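Local coordinates for Alr4995 protein (PDB 6LRG) that binds ornithine and NAD+ and, as the arginine dihydrolase AgrE, converts arginine to ornithine, with a C-terminal region that probably turns ornithine into proline, at the interface of chains A and B. Numbering follows the deposited sequence. Chains: chain A/B, Alr4995 protein.

The interface of chains A and B. Residues chain A 295-296, 298, 301; chain B 295-298, 301.
The turn between the short helix 294-297 and the first turn of helix 299-310 meets its two-fold mate here, A:Asn301 reaching over B:Gly298 and B:Asn301 over A:Gly298. This patch is part of a symmetric contact between two of the four copies in the deposited assembly, and may belong to the working oligomer. Both glycines adopt a left-handed backbone conformation and, having no side chain, let the opposing amide settle against the main chain: CG of A:Asn301 lies 3.5 Å from CA of B:Gly298, and in the twin CG of B:Asn301 is 3.8 Å from CA of A:Gly298. With CG anti to the backbone N (chi1 172°), the A:Asn301 amide extends from its helix toward the partner's turn. As modelled, its OD1 faces the backbone N of B:Gly298 at 3.4 Å but sits 3.1 Å from the carbonyl O of B:Asp296, a clash of two acceptors. A flip would relieve the B:Asp296 carbonyl yet turn NH2 toward the glycine N, so the coordinates at this resolution do not settle the O/N assignment of A:Asn301. The twin is looser, with OD1 of B:Asn301 3.4 Å from O of A:Asp296. The two asparagine side chains meet at about a right angle, their amide planes turned 51° apart. Replacing A:Asn301 by an alanine would probably open a gap over B:Gly298 and leave its backbone N without the OD1 beside it. The side chains of A:Leu295 and B:Leu295 approach loosely, with their CD2 methyls 4.2 Å apart, whereas between the asparagines the modelled ND2 atoms of A:Asn301 and B:Asn301 are separated by 3.7 Å.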
ATOM      1  N   LEU A 295      14.733 -14.461 -30.791  1.00 47.16           N
ATOM      2  CA  LEU A 295      14.783 -15.440 -29.711  1.00 46.55           C
ATOM      3  C   LEU A 295      15.221 -14.840 -28.372  1.00 49.94           C
ATOM      4  O   LEU A 295      14.648 -15.176 -27.337  1.00 51.42           O
ATOM      5  CB  LEU A 295      15.700 -16.596 -30.096  1.00 41.17           C
ATOM      6  CG  LEU A 295      15.087 -17.404 -31.242  1.00 45.11           C
ATOM      7  CD1 LEU A 295      15.960 -18.577 -31.644  1.00 42.85           C
ATOM      8  CD2 LEU A 295      13.682 -17.877 -30.882  1.00 44.54           C
ATOM      9  N   ASP A 296      16.214 -13.952 -28.394  1.00 48.00           N
ATOM     10  CA  ASP A 296      16.672 -13.266 -27.182  1.00 49.66           C
ATOM     11  C   ASP A 296      15.643 -12.299 -26.630  1.00 46.95           C
ATOM     12  O   ASP A 296      15.228 -12.416 -25.478  1.00 50.72           O
ATOM     13  CB  ASP A 296      17.969 -12.484 -27.433  1.00 53.26           C
ATOM     14  CG  ASP A 296      18.966 -13.261 -28.242  1.00 56.21           C
ATOM     15  OD1 ASP A 296      18.755 -14.482 -28.382  1.00 56.96           O
ATOM     16  OD2 ASP A 296      19.968 -12.664 -28.715  1.00 57.05           O
ATOM     17  N   GLY A 298      12.651 -11.935 -27.324  1.00 43.73           N
ATOM     18  CA  GLY A 298      11.330 -12.517 -27.208  1.00 43.01           C
ATOM     19  C   GLY A 298      10.290 -11.655 -27.901  1.00 41.87           C
ATOM     20  O   GLY A 298       9.143 -11.568 -27.463  1.00 40.65           O
ATOM     21  N   ASN A 301       7.559 -13.797 -29.569  1.00 35.18           N
ATOM     22  CA  ASN A 301       6.640 -14.259 -28.555  1.00 32.90           C
ATOM     23  C   ASN A 301       5.640 -13.158 -28.197  1.00 33.53           C
ATOM     24  O   ASN A 301       4.436 -13.400 -28.096  1.00 33.53           O
ATOM     25  CB  ASN A 301       7.449 -14.713 -27.334  1.00 37.35           C
ATOM     26  CG  ASN A 301       6.586 -15.043 -26.135  1.00 41.69           C
ATOM     27  OD1 ASN A 301       5.536 -15.683 -26.252  1.00 44.08           O
ATOM     28  ND2 ASN A 301       7.030 -14.612 -24.967  1.00 44.13           N
TER
ATOM     29  N   LEU B 295       7.905 -20.945 -30.347  1.00 31.44           N
ATOM     30  CA  LEU B 295       7.890 -19.550 -30.729  1.00 31.50           C
ATOM     31  C   LEU B 295       6.833 -18.747 -30.020  1.00 34.49           C
ATOM     32  O   LEU B 295       7.052 -17.572 -29.729  1.00 36.81           O
ATOM     33  CB  LEU B 295       7.688 -19.419 -32.233  1.00 32.77           C
ATOM     34  CG  LEU B 295       8.892 -19.899 -33.035  1.00 38.05           C
ATOM     35  CD1 LEU B 295       8.585 -19.867 -34.523  1.00 34.07           C
ATOM     36  CD2 LEU B 295      10.110 -19.046 -32.699  1.00 32.28           C
ATOM     37  N   ASP B 296       5.690 -19.363 -29.733  1.00 34.10           N
ATOM     38  CA  ASP B 296       4.569 -18.603 -29.186  1.00 36.07           C
ATOM     39  C   ASP B 296       4.332 -18.840 -27.701  1.00 36.88           C
ATOM     40  O   ASP B 296       3.691 -18.035 -27.038  1.00 40.93           O
ATOM     41  CB  ASP B 296       3.276 -18.894 -29.976  1.00 38.67           C
ATOM     42  CG  ASP B 296       2.881 -20.362 -29.964  1.00 41.39           C
ATOM     43  OD1 ASP B 296       3.762 -21.220 -30.207  1.00 48.68           O
ATOM     44  OD2 ASP B 296       1.682 -20.652 -29.741  1.00 44.35           O
ATOM     45  N   SER B 297       4.833 -19.938 -27.165  1.00 36.69           N
ATOM     46  CA  SER B 297       4.731 -20.121 -25.728  1.00 36.98           C
ATOM     47  C   SER B 297       5.770 -19.267 -25.013  1.00 40.25           C
ATOM     48  O   SER B 297       5.646 -19.005 -23.819  1.00 42.10           O
ATOM     49  CB  SER B 297       4.913 -21.577 -25.359  1.00 39.68           C
ATOM     50  OG  SER B 297       6.233 -22.004 -25.614  1.00 41.18           O
ATOM     51  N   GLY B 298       6.787 -18.834 -25.758  1.00 37.07           N
ATOM     52  CA  GLY B 298       7.921 -18.143 -25.184  1.00 43.98           C
ATOM     53  C   GLY B 298       8.781 -19.102 -24.375  1.00 46.15           C
ATOM     54  O   GLY B 298       9.540 -18.697 -23.489  1.00 44.39           O
ATOM     55  N   ASN B 301      12.471 -18.857 -25.380  1.00 38.97           N
ATOM     56  CA  ASN B 301      12.927 -17.530 -25.020  1.00 41.61           C
ATOM     57  C   ASN B 301      13.200 -17.455 -23.519  1.00 37.48           C
ATOM     58  O   ASN B 301      14.064 -16.720 -23.060  1.00 36.74           O
ATOM     59  CB  ASN B 301      11.878 -16.498 -25.496  1.00 42.15           C
ATOM     60  CG  ASN B 301      11.854 -15.235 -24.662  1.00 48.43           C
ATOM     61  OD1 ASN B 301      12.894 -14.614 -24.400  1.00 55.67           O
ATOM     62  ND2 ASN B 301      10.655 -14.833 -24.251  1.00 48.29           N
TER